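Local coordinates for protein cysteine desulfurase (Thermococcus onnurineus, PDB 5B89) that probably takes sulfur from L-cysteine and passes it to a carrier, leaving L-alanine, with pyridoxal 5'-phosphate as cofactor, at residues R28-E36 / T45-V53; Y59-R69 / Q76-E84. All coordinates share one frame; numbering follows the deposited sequence.

Contact 1 of 2, residues R28-E36 / T45-V53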
loop_
_atom_site.group_PDB
_atom_site.type_symbol
_atom_site.label_atom_id
_atom_site.label_comp_id
_atom_site.label_asym_id
_atom_site.label_seq_id
_atom_site.Cartn_x
_atom_site.Cartn_y
_atom_site.Cartn_z
ATOM N N ARG B 28 13.087 -18.746 16.828
ATOM C CA ARG B 28 13.489 -17.681 17.721
ATOM C C ARG B 28 14.895 -17.222 17.382
ATOM O O ARG B 28 15.169 -16.011 17.536
ATOM C CB ARG B 28 13.413 -18.097 19.152
ATOM C CG ARG B 28 11.987 -18.388 19.656
ATOM C CD ARG B 28 11.993 -19.046 21.010
ATOM N NE ARG B 28 12.438 -18.167 22.068
ATOM C CZ ARG B 28 11.714 -17.289 22.697
ATOM N NH1 ARG B 28 10.443 -17.025 22.407
ATOM N NH2 ARG B 28 12.220 -16.515 23.672
ATOM N N LYS B 29 15.741 -18.093 16.911
ATOM C CA LYS B 29 17.092 -17.685 16.551
ATOM C C LYS B 29 17.164 -16.694 15.424
ATOM O O LYS B 29 18.142 -16.079 15.266
ATOM C CB LYS B 29 17.925 -18.865 16.109
ATOM C CG LYS B 29 18.359 -19.765 17.205
ATOM C CD LYS B 29 18.947 -21.014 16.585
ATOM C CE LYS B 29 20.441 -21.033 16.718
ATOM N NZ LYS B 29 20.762 -21.321 18.135
ATOM N N ASP B 30 16.109 -16.580 14.639
ATOM C CA ASP B 30 16.060 -15.645 13.545
ATOM C C ASP B 30 15.331 -14.329 13.876
ATOM O O ASP B 30 15.213 -13.508 13.026
ATOM C CB ASP B 30 15.320 -16.241 12.355
ATOM C CG ASP B 30 16.070 -17.375 11.692
ATOM O OD1 ASP B 30 17.264 -17.399 11.763
ATOM O OD2 ASP B 30 15.438 -18.243 11.140
ATOM N N ILE B 31 14.874 -14.179 15.100
ATOM C CA ILE B 31 14.103 -13.012 15.536
ATOM C C ILE B 31 14.721 -12.412 16.803
ATOM O O ILE B 31 14.441 -12.826 17.873
ATOM C CB ILE B 31 12.636 -13.403 15.801
ATOM C CG1 ILE B 31 12.049 -14.094 14.561
ATOM C CG2 ILE B 31 11.816 -12.178 16.116
ATOM C CD1 ILE B 31 10.738 -14.798 14.792
ATOM N N PRO B 32 15.559 -11.411 16.625
ATOM C CA PRO B 32 16.248 -10.869 17.763
ATOM C C PRO B 32 15.385 -10.339 18.835
ATOM O O PRO B 32 15.708 -10.430 20.053
ATOM C CB PRO B 32 17.023 -9.643 17.162
ATOM C CG PRO B 32 17.180 -9.993 15.768
ATOM C CD PRO B 32 16.073 -10.908 15.350
ATOM N N LEU B 33 14.212 -9.755 18.539
ATOM C CA LEU B 33 13.333 -9.290 19.601
ATOM C C LEU B 33 12.862 -10.360 20.603
ATOM O O LEU B 33 12.500 -9.959 21.687
ATOM C CB LEU B 33 12.130 -8.525 19.023
ATOM C CG LEU B 33 12.480 -7.092 18.691
ATOM C CD1 LEU B 33 11.403 -6.486 17.693
ATOM C CD2 LEU B 33 12.517 -6.239 19.960
ATOM N N THR B 34 12.870 -11.625 20.222
ATOM C CA THR B 34 12.474 -12.669 21.215
ATOM C C THR B 34 13.452 -12.775 22.333
ATOM O O THR B 34 13.071 -13.296 23.391
ATOM C CB THR B 34 12.312 -14.027 20.551
ATOM O OG1 THR B 34 13.530 -14.529 19.940
ATOM C CG2 THR B 34 11.185 -13.984 19.424
ATOM N N ASN B 35 14.633 -12.226 22.178
ATOM C CA ASN B 35 15.618 -12.199 23.247
ATOM C C ASN B 35 15.374 -11.040 24.152
ATOM O O ASN B 35 16.023 -10.984 25.237
ATOM C CB ASN B 35 17.031 -12.215 22.652
ATOM C CG ASN B 35 18.083 -12.616 23.658
ATOM O OD1 ASN B 35 19.005 -11.859 23.928
ATOM N ND2 ASN B 35 17.914 -13.792 24.256
ATOM N N GLU B 36 14.534 -10.080 23.774
ATOM C CA GLU B 36 14.321 -8.895 24.575
ATOM C C GLU B 36 12.989 -8.726 25.237
ATOM O O GLU B 36 12.886 -8.100 26.225
ATOM C CB GLU B 36 14.509 -7.635 23.715
ATOM C CG GLU B 36 15.699 -7.653 22.818
ATOM C CD GLU B 36 16.988 -7.568 23.564
ATOM O OE1 GLU B 36 17.966 -8.113 23.085
ATOM O OE2 GLU B 36 17.008 -6.955 24.611
ATOM N N THR B 45 0.293 -7.687 14.839
ATOM C CA THR B 45 1.296 -7.839 13.818
ATOM C C THR B 45 2.315 -8.861 14.322
ATOM O O THR B 45 2.499 -8.981 15.463
ATOM C CB THR B 45 1.964 -6.479 13.439
ATOM O OG1 THR B 45 2.463 -6.508 12.116
ATOM C CG2 THR B 45 3.080 -6.129 14.374
ATOM N N SER B 46 2.919 -9.586 13.421
ATOM C CA SER B 46 3.945 -10.519 13.828
ATOM C C SER B 46 5.309 -9.868 13.914
ATOM O O SER B 46 5.486 -8.800 13.458
ATOM C CB SER B 46 4.053 -11.672 12.821
ATOM O OG SER B 46 4.378 -11.221 11.530
ATOM N N LEU B 47 6.250 -10.572 14.528
ATOM C CA LEU B 47 7.632 -10.186 14.531
ATOM C C LEU B 47 8.137 -10.739 13.194
ATOM O O LEU B 47 7.562 -11.578 12.635
ATOM C CB LEU B 47 8.404 -10.820 15.689
ATOM C CG LEU B 47 7.928 -10.321 17.026
ATOM C CD1 LEU B 47 8.764 -10.996 18.113
ATOM C CD2 LEU B 47 8.098 -8.819 17.096
ATOM N N THR B 48 9.226 -10.208 12.707
ATOM C CA THR B 48 9.732 -10.513 11.392
ATOM C C THR B 48 11.109 -11.176 11.428
ATOM O O THR B 48 11.984 -10.643 11.957
ATOM C CB THR B 48 9.825 -9.180 10.596
ATOM O OG1 THR B 48 8.595 -8.455 10.688
ATOM C CG2 THR B 48 10.188 -9.413 9.150
ATOM N N PRO B 49 11.239 -12.345 10.846
ATOM C CA PRO B 49 12.545 -13.042 10.866
ATOM C C PRO B 49 13.552 -12.325 9.967
ATOM O O PRO B 49 13.253 -11.773 8.923
ATOM C CB PRO B 49 12.188 -14.405 10.309
ATOM C CG PRO B 49 10.752 -14.429 10.009
ATOM C CD PRO B 49 10.148 -13.102 10.250
ATOM N N LYS B 50 14.807 -12.534 10.329
ATOM C CA LYS B 50 15.895 -11.946 9.534
ATOM C C LYS B 50 15.905 -12.295 8.128
ATOM O O LYS B 50 16.167 -11.472 7.267
ATOM C CB LYS B 50 17.245 -12.284 10.179
ATOM C CG LYS B 50 17.454 -11.489 11.391
ATOM C CD LYS B 50 18.718 -11.968 12.155
ATOM C CE LYS B 50 19.962 -11.920 11.308
ATOM N NZ LYS B 50 20.466 -10.537 11.215
ATOM N N PRO B 51 15.585 -13.526 7.747
ATOM C CA PRO B 51 15.585 -13.836 6.324
ATOM C C PRO B 51 14.580 -13.043 5.473
ATOM O O PRO B 51 14.789 -12.849 4.345
ATOM C CB PRO B 51 15.246 -15.324 6.288
ATOM C CG PRO B 51 15.775 -15.840 7.556
ATOM C CD PRO B 51 15.564 -14.748 8.561
ATOM N N VAL B 52 13.501 -12.586 6.064
ATOM C CA VAL B 52 12.526 -11.807 5.350
ATOM C C VAL B 52 13.109 -10.384 5.107
ATOM O O VAL B 52 13.006 -9.847 4.081
ATOM C CB VAL B 52 11.217 -11.759 6.124
ATOM C CG1 VAL B 52 10.297 -10.713 5.537
ATOM C CG2 VAL B 52 10.568 -13.159 6.149
ATOM N N VAL B 53 13.753 -9.860 6.124
ATOM C CA VAL B 53 14.412 -8.575 6.019
ATOM C C VAL B 53 15.525 -8.649 4.960
ATOM O O VAL B 53 15.602 -7.796 4.163
ATOM C CB VAL B 53 14.945 -8.102 7.378
ATOM C CG1 VAL B 53 15.704 -6.787 7.234
ATOM C CG2 VAL B 53 13.801 -7.922 8.321
#

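Contact 2 of 2, residues Y59-R69 / Q76-E84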
loop_
_atom_site.group_PDB
_atom_site.type_symbol
_atom_site.label_atom_id
_atom_site.label_comp_id
_atom_site.label_asym_id
_atom_site.label_seq_id
_atom_site.Cartn_x
_atom_site.Cartn_y
_atom_site.Cartn_z
ATOM N N TYR B 59 16.474 -6.723 -2.689
ATOM C CA TYR B 59 15.814 -5.967 -3.722
ATOM C C TYR B 59 16.318 -4.504 -3.701
ATOM O O TYR B 59 16.669 -3.972 -4.682
ATOM C CB TYR B 59 14.267 -5.947 -3.547
ATOM C CG TYR B 59 13.549 -4.887 -4.394
ATOM C CD1 TYR B 59 13.544 -4.952 -5.731
ATOM C CD2 TYR B 59 12.915 -3.818 -3.819
ATOM C CE1 TYR B 59 12.938 -4.012 -6.496
ATOM C CE2 TYR B 59 12.284 -2.863 -4.575
ATOM C CZ TYR B 59 12.286 -2.960 -5.912
ATOM O OH TYR B 59 11.694 -2.024 -6.674
ATOM N N TYR B 60 16.267 -3.898 -2.536
ATOM C CA TYR B 60 16.610 -2.502 -2.422
ATOM C C TYR B 60 18.038 -2.192 -2.758
ATOM O O TYR B 60 18.289 -1.143 -3.284
ATOM C CB TYR B 60 16.254 -1.905 -1.044
ATOM C CG TYR B 60 14.785 -1.671 -0.917
ATOM C CD1 TYR B 60 14.187 -0.740 -1.661
ATOM C CD2 TYR B 60 14.012 -2.454 -0.127
ATOM C CE1 TYR B 60 12.838 -0.559 -1.603
ATOM C CE2 TYR B 60 12.639 -2.255 -0.045
ATOM C CZ TYR B 60 12.081 -1.309 -0.831
ATOM O OH TYR B 60 10.792 -1.078 -0.848
ATOM N N LEU B 61 18.956 -3.084 -2.437
ATOM C CA LEU B 61 20.365 -2.806 -2.674
ATOM C C LEU B 61 21.026 -3.464 -3.876
ATOM O O LEU B 61 22.012 -2.990 -4.337
ATOM C CB LEU B 61 21.169 -3.104 -1.410
ATOM C CG LEU B 61 20.792 -2.266 -0.211
ATOM C CD1 LEU B 61 21.504 -2.769 1.002
ATOM C CD2 LEU B 61 21.075 -0.794 -0.425
ATOM N N LYS B 62 20.435 -4.541 -4.379
ATOM C CA LYS B 62 20.997 -5.281 -5.485
ATOM C C LYS B 62 20.242 -5.352 -6.795
ATOM O O LYS B 62 20.843 -5.560 -7.795
ATOM C CB LYS B 62 21.413 -6.702 -5.051
ATOM C CG LYS B 62 22.423 -6.756 -3.921
ATOM C CD LYS B 62 22.964 -8.174 -3.769
ATOM C CE LYS B 62 23.612 -8.442 -2.432
ATOM N NZ LYS B 62 24.103 -7.195 -1.821
ATOM N N TYR B 63 18.932 -5.183 -6.786
ATOM C CA TYR B 63 18.177 -5.217 -8.026
ATOM C C TYR B 63 17.016 -4.232 -8.069
ATOM O O TYR B 63 16.012 -4.507 -8.551
ATOM C CB TYR B 63 17.736 -6.646 -8.447
ATOM C CG TYR B 63 16.839 -7.428 -7.508
ATOM C CD1 TYR B 63 17.356 -8.144 -6.507
ATOM C CD2 TYR B 63 15.494 -7.493 -7.722
ATOM C CE1 TYR B 63 16.565 -8.867 -5.648
ATOM C CE2 TYR B 63 14.690 -8.200 -6.874
ATOM C CZ TYR B 63 15.231 -8.888 -5.835
ATOM O OH TYR B 63 14.457 -9.590 -4.995
ATOM N N ARG B 64 17.262 -3.062 -7.536
ATOM C CA ARG B 64 16.271 -2.044 -7.424
ATOM C C ARG B 64 15.818 -1.474 -8.745
ATOM O O ARG B 64 16.588 -0.881 -9.463
ATOM C CB ARG B 64 16.824 -0.945 -6.489
ATOM C CG ARG B 64 15.848 0.156 -6.152
ATOM C CD ARG B 64 14.670 -0.231 -5.278
ATOM N NE ARG B 64 14.063 1.017 -4.880
ATOM C CZ ARG B 64 13.047 1.618 -5.446
ATOM N NH1 ARG B 64 12.769 2.844 -5.086
ATOM N NH2 ARG B 64 12.304 1.020 -6.331
ATOM N N ALA B 65 14.536 -1.631 -9.026
ATOM C CA ALA B 65 13.957 -1.112 -10.218
ATOM C C ALA B 65 12.471 -1.286 -10.174
ATOM O O ALA B 65 12.020 -1.955 -9.360
ATOM C CB ALA B 65 14.514 -1.858 -11.432
ATOM N N ASN B 66 11.798 -0.657 -11.115
ATOM C CA ASN B 66 10.384 -0.771 -11.293
ATOM C C ASN B 66 10.127 -2.027 -12.160
ATOM O O ASN B 66 11.009 -2.532 -12.755
ATOM C CB ASN B 66 9.736 0.493 -11.868
ATOM C CG ASN B 66 8.341 0.712 -11.326
ATOM O OD1 ASN B 66 7.613 -0.235 -11.127
ATOM N ND2 ASN B 66 7.965 1.931 -11.154
ATOM N N VAL B 67 8.895 -2.493 -12.182
ATOM C CA VAL B 67 8.580 -3.700 -12.898
ATOM C C VAL B 67 8.011 -3.441 -14.257
ATOM O O VAL B 67 8.470 -2.587 -14.936
ATOM C CB VAL B 67 7.687 -4.602 -12.040
ATOM C CG1 VAL B 67 8.461 -5.065 -10.849
ATOM C CG2 VAL B 67 6.447 -3.888 -11.530
ATOM N N HIS B 68 7.051 -4.216 -14.670
ATOM C CA HIS B 68 6.432 -4.012 -15.978
ATOM C C HIS B 68 7.343 -4.198 -17.171
ATOM O O HIS B 68 7.210 -3.503 -18.143
ATOM C CB HIS B 68 5.702 -2.679 -16.064
ATOM C CG HIS B 68 4.459 -2.635 -15.223
ATOM N ND1 HIS B 68 3.292 -3.288 -15.565
ATOM C CD2 HIS B 68 4.223 -2.051 -14.028
ATOM C CE1 HIS B 68 2.390 -3.087 -14.624
ATOM N NE2 HIS B 68 2.941 -2.353 -13.673
ATOM N N ARG B 69 8.229 -5.169 -17.048
ATOM C CA ARG B 69 9.148 -5.579 -18.081
ATOM C C ARG B 69 9.866 -4.486 -18.854
ATOM O O ARG B 69 9.898 -4.507 -20.070
ATOM C CB ARG B 69 8.453 -6.548 -19.051
ATOM C CG ARG B 69 8.207 -7.926 -18.451
ATOM C CD ARG B 69 9.482 -8.694 -18.029
ATOM N NE ARG B 69 9.152 -10.040 -17.539
ATOM C CZ ARG B 69 9.972 -10.834 -16.863
ATOM N NH1 ARG B 69 11.197 -10.413 -16.568
ATOM N NH2 ARG B 69 9.539 -12.028 -16.429
ATOM N N GLN B 76 14.240 -6.185 -15.463
ATOM C CA GLN B 76 13.891 -7.629 -15.737
ATOM C C GLN B 76 13.984 -8.417 -14.503
ATOM O O GLN B 76 13.044 -9.283 -14.249
ATOM C CB GLN B 76 14.826 -8.170 -16.841
ATOM C CG GLN B 76 14.533 -7.636 -18.241
ATOM C CD GLN B 76 13.192 -8.047 -18.860
ATOM O OE1 GLN B 76 12.846 -9.232 -18.772
ATOM N NE2 GLN B 76 12.492 -7.175 -19.531
ATOM N N MET B 77 14.976 -8.196 -13.664
ATOM C CA MET B 77 15.221 -8.967 -12.449
ATOM C C MET B 77 14.061 -8.635 -11.471
ATOM O O MET B 77 13.430 -9.538 -10.857
ATOM C CB MET B 77 16.558 -8.723 -11.725
ATOM C CG MET B 77 16.733 -9.556 -10.503
ATOM S SD MET B 77 16.551 -11.378 -10.716
ATOM C CE MET B 77 17.961 -11.792 -11.755
ATOM N N ALA B 78 13.781 -7.365 -11.280
ATOM C CA ALA B 78 12.631 -6.964 -10.418
ATOM C C ALA B 78 11.310 -7.560 -10.862
ATOM O O ALA B 78 10.587 -8.050 -10.016
ATOM C CB ALA B 78 12.558 -5.424 -10.286
ATOM N N THR B 79 11.024 -7.516 -12.135
ATOM C CA THR B 79 9.796 -8.065 -12.702
ATOM C C THR B 79 9.785 -9.592 -12.433
ATOM O O THR B 79 8.728 -10.112 -11.985
ATOM C CB THR B 79 9.667 -7.796 -14.194
ATOM O OG1 THR B 79 9.634 -6.398 -14.391
ATOM C CG2 THR B 79 8.401 -8.362 -14.697
ATOM N N HIS B 80 10.873 -10.294 -12.697
ATOM C CA HIS B 80 10.891 -11.764 -12.407
ATOM C C HIS B 80 10.632 -12.024 -10.980
ATOM O O HIS B 80 9.796 -12.918 -10.673
ATOM C CB HIS B 80 12.242 -12.319 -12.806
ATOM C CG HIS B 80 12.640 -13.655 -12.199
ATOM N ND1 HIS B 80 12.134 -14.846 -12.686
ATOM C CD2 HIS B 80 13.443 -13.985 -11.157
ATOM C CE1 HIS B 80 12.600 -15.846 -11.958
ATOM N NE2 HIS B 80 13.405 -15.355 -11.030
ATOM N N LYS B 81 11.255 -11.310 -10.022
ATOM C CA LYS B 81 11.065 -11.565 -8.598
ATOM C C LYS B 81 9.626 -11.154 -8.180
ATOM O O LYS B 81 9.035 -11.821 -7.276
ATOM C CB LYS B 81 12.123 -10.856 -7.745
ATOM C CG LYS B 81 13.489 -11.480 -7.944
ATOM C CD LYS B 81 13.650 -12.841 -7.387
ATOM C CE LYS B 81 13.648 -12.872 -5.950
ATOM N NZ LYS B 81 13.869 -14.226 -5.333
ATOM N N TYR B 82 9.045 -10.123 -8.732
ATOM C CA TYR B 82 7.669 -9.729 -8.418
ATOM C C TYR B 82 6.667 -10.810 -8.893
ATOM O O TYR B 82 5.801 -11.215 -8.138
ATOM C CB TYR B 82 7.344 -8.349 -9.048
ATOM C CG TYR B 82 5.968 -7.800 -8.775
ATOM C CD1 TYR B 82 5.567 -7.564 -7.451
ATOM C CD2 TYR B 82 5.066 -7.525 -9.747
ATOM C CE1 TYR B 82 4.362 -7.046 -7.195
ATOM C CE2 TYR B 82 3.807 -7.009 -9.437
ATOM C CZ TYR B 82 3.478 -6.837 -8.141
ATOM O OH TYR B 82 2.215 -6.316 -7.784
ATOM N N GLU B 83 6.828 -11.276 -10.120
ATOM C CA GLU B 83 6.012 -12.413 -10.647
ATOM C C GLU B 83 6.261 -13.624 -9.806
ATOM O O GLU B 83 5.252 -14.357 -9.491
ATOM C CB GLU B 83 6.399 -12.651 -12.094
ATOM C CG GLU B 83 5.993 -11.589 -13.055
ATOM C CD GLU B 83 6.527 -11.854 -14.479
ATOM O OE1 GLU B 83 7.451 -12.717 -14.683
ATOM O OE2 GLU B 83 6.102 -11.093 -15.350
ATOM N N GLU B 84 7.483 -13.983 -9.464
ATOM C CA GLU B 84 7.752 -15.141 -8.552
ATOM C C GLU B 84 6.922 -15.017 -7.243
ATOM O O GLU B 84 6.376 -16.003 -6.718
ATOM C CB GLU B 84 9.202 -15.347 -8.301
ATOM C CG GLU B 84 9.586 -16.420 -7.352
ATOM C CD GLU B 84 11.030 -16.319 -6.820
ATOM O OE1 GLU B 84 11.444 -15.467 -6.001
ATOM O OE2 GLU B 84 11.838 -17.248 -7.181
#

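Contact 1 of 2, residues R28-E36 / T45-V53
Leu47 packs into an apolar corner made by Ile31, Leu33 and Thr34, and its side chain, read outward, is met by Ile31 at CB and at one methyl, and by Thr34 and Leu33 at its tips. Leu47 CB lies 3.7 Å from Ile31 CG2. CG stands anti to the carbonyl carbon (chi1 -65°), and from there the two methyls divide. Leu47 CD1 meets Ile31 CG2 at 3.8 Å and also reaches CG2 of Thr34, whereas CD2 touches CD1 of Leu33 at 4.1 Å, the two leucines crossing almost perpendicularly. The other branch of Ile31, CG1, rests 3.9 Å from CA of Pro49.

Beside this apolar patch runs one backbone bond. Lys50 N, in the first turn of the helix that follows the N-cap residue Pro49, donates to Asp30 O at 2.9 Å, in the carbonyl plane and with an N-H...O angle of 157°. The same oxygen receives a CA-H contact from Pro49, and Lys50 CG comes within 3.4 Å of Asp30 O. Thr34 is held in turn by its own loop: both its N and its OG1 donate to Ile31 O, which leaves CG2 to face Leu47.

The contact thus fastens the loop after helix 25-28 to the start of helix 50-62. Asp30 OD2 bonds Tyr303 OH, and Pro49 and Pro51 pack on that same tyrosine of helix 291-307. From the second subunit, Leu61 packs on Leu33 and Arg64 bonds Thr48 OG1, so the joint lies against the dimer interface, between helix 25-28 and strand 38-39 on one arm and helix 50-62 on the other.

Contact 2 of 2, residues Y59-R69 / Q76-E84
Arg69 lays its side chain across helix 73-93 and is held by three of its residues. Arg69 NH2 forms a salt bridge of 2.8 Å with Glu83 OE1, the guanidinium and carboxylate planes standing 79° apart. Arg69 NH1 gives a weak hydrogen bond of 3.0 Å to OE1 of Gln76, the amide and guanidinium planes only 14° apart. Between these ends CG2 of Thr79 sits under one guanidinium face, off centre and 3.4 Å from Arg69 NE. Thr79 also holds the backbone: its OG1, beside the backbone N (chi1 -61°), accepts from Arg69 N at 3.2 Å while bonding Ser75 O.

The apolar half centres on Ala78, whose methyl meets Ala65 CB, Val67 CG1 and the edge of the Tyr59 ring. Tyr63 crosses Met77 and Lys81 nearly at right angles; its CG is 3.7 Å from Met77 CG, while Met77 SD hangs above the ring at a distance, a Met-aromatic contact. Lys81 runs its methylenes past the Tyr63 hydroxyl and carries its amine on to a salt bridge with Glu84.

Further out, Tyr59 OH donates to Ala65 O at 2.7 Å and receives Arg64 NH2, which probably steadies the bend after the helix. Asn66 OD1 accepts from Val67 N, and its ND2 bonds Thr288 OG1 and Ala44 O of the second subunit.

The packing round Ala78 and Val67 is buried and probably helps set the loop's course, while the charged grip lies toward the exposed rim, where solvent probably weakens it. The loop presents Asn66 to a bound alanine, consistent with a part in shaping the active site at the subunit interface.

Overall arrangement
From the N terminus, the chain leaves helix 25-28, makes the turn and loop of residues 28-36, runs through strand 38-39 and comes back at residues 45-53, where contact 1 closes that short excursion. Helix 50-62 then carries it onward to contact 2, which folds the loop after this helix against helix 73-93 and closes a second excursion. The two closures follow in series, neither nested nor crossed, with centres about 25 Å apart and nearest atoms about 7 Å apart. Helix 50-62 is shared, joined near its start to the N-terminal loop and, past its end, to helix 73-93. Both contacts also border the second subunit: Arg64, from contact 2, reaches across to segment 45-53 of the other chain.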